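PDB 4WUJ: glycoside hydrolase family 15, cellulose signaling associated protein envoy from Hypocrea jecorina, which acts as a blue-light photoreceptor through a flavin-binding LOV domain, in a pathway that integrates light and oxidative stress. Local coordinates for the interface of chains A and B. Numbering follows the deposited sequence. Chains: chain A/B, Glycoside hydrolase family 15, cellulose signaling associated protein envoy.

Contact 1: the interface of chains A and B. Residues chain A 8-10, 12, 14, 54; chain B 34-36.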
# COMPACT_ATOMS: atom_id res chain seq x y z
N SER A 8 3.89 -2.37 -10.05
CA SER A 8 4.89 -2.54 -8.96
C SER A 8 6.30 -2.21 -9.43
O SER A 8 6.97 -3.06 -10.01
CB SER A 8 4.87 -3.97 -8.43
OG SER A 8 5.84 -4.12 -7.41
N ALA A 9 6.74 -0.98 -9.22
CA ALA A 9 8.08 -0.60 -9.65
C ALA A 9 9.17 -1.46 -8.96
O ALA A 9 10.27 -1.63 -9.52
CB ALA A 9 8.33 0.87 -9.38
N SER A 10 8.90 -2.00 -7.78
CA SER A 10 9.89 -2.86 -7.08
C SER A 10 9.86 -4.31 -7.58
O SER A 10 10.74 -5.09 -7.25
CB SER A 10 9.62 -2.89 -5.57
OG SER A 10 8.49 -3.70 -5.30
N ILE A 12 7.90 -6.49 -6.61
CA ILE A 12 7.35 -7.29 -5.54
C ILE A 12 5.86 -7.09 -5.45
O ILE A 12 5.38 -5.97 -5.54
CB ILE A 12 7.97 -6.85 -4.22
CG1 ILE A 12 9.47 -7.22 -4.19
CG2 ILE A 12 7.24 -7.47 -3.08
CD1 ILE A 12 10.22 -6.55 -3.08
N VAL A 14 3.54 -6.69 -3.19
CA VAL A 14 3.28 -6.40 -1.79
C VAL A 14 1.82 -6.64 -1.47
O VAL A 14 1.46 -7.18 -0.41
CB VAL A 14 3.67 -4.96 -1.42
CG1 VAL A 14 3.42 -4.67 0.03
CG2 VAL A 14 5.16 -4.72 -1.74
N TYR A 54 12.39 -4.28 1.11
CA TYR A 54 11.39 -3.34 0.64
C TYR A 54 10.82 -2.55 1.81
O TYR A 54 10.43 -3.15 2.84
CB TYR A 54 10.23 -4.09 -0.04
CG TYR A 54 9.10 -3.19 -0.47
CD1 TYR A 54 8.04 -2.89 0.40
CD2 TYR A 54 9.09 -2.62 -1.75
CE1 TYR A 54 6.99 -2.04 -0.02
CE2 TYR A 54 8.06 -1.79 -2.16
CZ TYR A 54 7.03 -1.49 -1.29
OH TYR A 54 6.05 -0.64 -1.76
N LEU B 34 1.27 -5.57 -7.47
CA LEU B 34 1.14 -4.20 -6.97
C LEU B 34 2.02 -4.00 -5.76
O LEU B 34 1.98 -4.82 -4.82
CB LEU B 34 -0.28 -3.92 -6.49
CG LEU B 34 -1.44 -4.00 -7.47
CD1 LEU B 34 -2.57 -3.01 -7.11
CD2 LEU B 34 -0.98 -3.78 -8.82
N ASP B 35 2.75 -2.90 -5.73
CA ASP B 35 3.36 -2.51 -4.46
C ASP B 35 2.78 -1.20 -3.95
O ASP B 35 1.86 -0.66 -4.55
CB ASP B 35 4.88 -2.47 -4.56
CG ASP B 35 5.39 -1.35 -5.45
OD1 ASP B 35 4.63 -0.40 -5.76
OD2 ASP B 35 6.58 -1.43 -5.81
N CYS B 36 3.31 -0.72 -2.83
CA CYS B 36 2.69 0.39 -2.11
C CYS B 36 2.89 1.74 -2.75
O CYS B 36 2.31 2.75 -2.31
CB CYS B 36 3.18 0.43 -0.68
SG CYS B 36 2.70 -1.09 0.19
O HOH W 1 5.03 0.98 -8.02
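The carboxylate of B:Asp35 reaches into a turn of chain A formed by A:Ser8, A:Ala9 and A:Ser10, and its oxygen OD2 is gripped there from two directions. The backbone N of A:Ser10 meets OD2 of B:Asp35 nearly along the C-O axis at 3.1 Å, the bond bent to 158° at the hydrogen. The hydroxyl OG of A:Ser10 comes to the same oxygen at 3.0 Å, on the anti lone pair, away from OD1. N of A:Ile12 in turn bonds to this hydroxyl and positions it. OG of A:Ser8 gives its hydrogen mainly to O of A:Ile12, at 2.7 Å and from above the carbonyl plane, so its approach to OD2 is at best a weak bond. The second carboxylate oxygen, OD1, is tied through a water to N of A:Ala9. A:Ser10 suits its place by offering both N and OG, and the short A:Ser8 hydroxyl fits beside the carboxylate. With CG of B:Asp35 set between its backbone N and carbonyl carbon (chi1 68°), the carboxylate swings toward the turn while CB stays against A:Val14 CG2, 3.6 Å away. A:Tyr54 crosses the aspartate at about a right angle, its ring turned 34° from the carboxylate plane, and CG2 of A:Val14 lies over one ring face near the rim. At the far end of that ring, the phenol OH accepts a bond from N of B:Cys36 at 2.9 Å. The other methyl of A:Val14, CG1, meets SG of B:Cys36 at 3.7 Å. Acid recognition and apolar packing together clasp the loop of chain B against the N-terminal segment of chain A, a contact likely to support a LOV homodimer.

Contact 2: the interface of chains A and B. Residues chain A 33-35, 38; chain B 7-9.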
# COMPACT_ATOMS: atom_id res chain seq x y z
N PRO A 33 -8.34 -2.08 9.25
CA PRO A 33 -8.18 -1.58 7.88
C PRO A 33 -6.73 -1.16 7.53
O PRO A 33 -6.04 -0.60 8.37
CB PRO A 33 -9.14 -0.38 7.83
CG PRO A 33 -9.27 0.09 9.23
CD PRO A 33 -9.12 -1.16 10.10
N LEU A 34 -6.28 -1.46 6.32
CA LEU A 34 -5.03 -0.91 5.79
C LEU A 34 -5.27 -0.07 4.53
O LEU A 34 -5.99 -0.50 3.63
CB LEU A 34 -4.06 -2.04 5.38
CG LEU A 34 -3.44 -3.04 6.37
CD1 LEU A 34 -2.00 -3.42 5.92
CD2 LEU A 34 -3.42 -2.49 7.74
N ASP A 35 -4.61 1.09 4.42
CA ASP A 35 -4.57 1.80 3.13
C ASP A 35 -3.10 1.95 2.55
O ASP A 35 -2.13 1.43 3.14
CB ASP A 35 -5.35 3.12 3.23
CG ASP A 35 -4.59 4.21 3.98
OD1 ASP A 35 -3.40 4.04 4.31
OD2 ASP A 35 -5.22 5.27 4.25
N VAL A 38 0.13 3.03 4.52
CA VAL A 38 0.62 2.27 5.67
C VAL A 38 2.16 2.17 5.63
O VAL A 38 2.75 2.04 4.57
CB VAL A 38 0.02 0.83 5.74
CG1 VAL A 38 0.51 -0.04 4.63
CG2 VAL A 38 0.38 0.15 7.07
N TYR B 7 -3.58 1.43 10.94
CA TYR B 7 -2.86 1.12 9.71
C TYR B 7 -3.65 1.60 8.45
O TYR B 7 -3.27 1.27 7.33
CB TYR B 7 -2.48 -0.36 9.62
CG TYR B 7 -1.52 -0.85 10.71
CD1 TYR B 7 -0.36 -0.15 11.02
CD2 TYR B 7 -1.81 -2.01 11.43
CE1 TYR B 7 0.53 -0.61 12.07
CE2 TYR B 7 -0.91 -2.50 12.47
CZ TYR B 7 0.25 -1.79 12.77
OH TYR B 7 1.08 -2.28 13.78
N SER B 8 -4.73 2.37 8.64
CA SER B 8 -5.28 3.20 7.54
C SER B 8 -5.57 4.61 8.06
O SER B 8 -6.58 4.84 8.73
CB SER B 8 -6.50 2.51 6.92
OG SER B 8 -7.25 3.36 6.08
N ALA B 9 -4.66 5.53 7.79
CA ALA B 9 -4.87 6.95 8.08
C ALA B 9 -6.19 7.50 7.45
O ALA B 9 -6.86 8.35 8.02
CB ALA B 9 -3.67 7.76 7.55
O HOH W 2 -5.71 -1.08 11.25
O HOH W 3 -2.05 4.85 6.51
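The backbone N of A:Asp35 gives its hydrogen to O of B:Tyr7 at 3.2 Å. Two waters flank this direct link. One joins O of A:Pro33 to N of B:Tyr7; the other lies 2.7 Å from the carboxylate oxygen OD1 of A:Asp35 and 3.0 Å from N of B:Ala9. The remaining carboxylate oxygen, OD2, receives a weak bond from OG of B:Ser8, whose small side chain lets the two backbones approach closely. An alanine in place of A:Asp35 would probably leave OG of B:Ser8, and the water held on N of B:Ala9, without their acceptor on chain A. Apolar groups pack beside the polar links. The side chains of A:Leu34 and B:Tyr7 run alongside each other, pointing the same way, but the fine detail of their contact is doubtful. The sounder apolar packing comes from A:Val38, which turns CG2 anti to its own backbone nitrogen (chi1 of CG1 68°); this sets the methyl 3.9 Å from CB of B:Tyr7 and near the ring carbon CD1. A branched aliphatic side chain suits this place, offering a methyl to the tyrosine's base without competing for its backbone bonds. The patch lies in loops: the N-terminal segment of chain B runs beside residues 33-35 of chain A, shortly before strand 39-44.

Contact 1 and contact 2 lie about 16 Å apart, measured between the centres of their C-alpha atoms, within one two-fold symmetric interface. The same pieces serve in both with the chains exchanged: residues 34 and 35 of one subunit meet residues 8 and 9 of the other. Contact 1 extends this theme to helix 14-22 and strand 54-55, whereas contact 2 carries it to residues 7, 33 and 38. Each subunit thus embraces its partner with its N-terminal segment and is embraced in turn, a reciprocal arrangement that would couple the N-terminal segments of the two flavin-binding subunits if the dimer forms in solution.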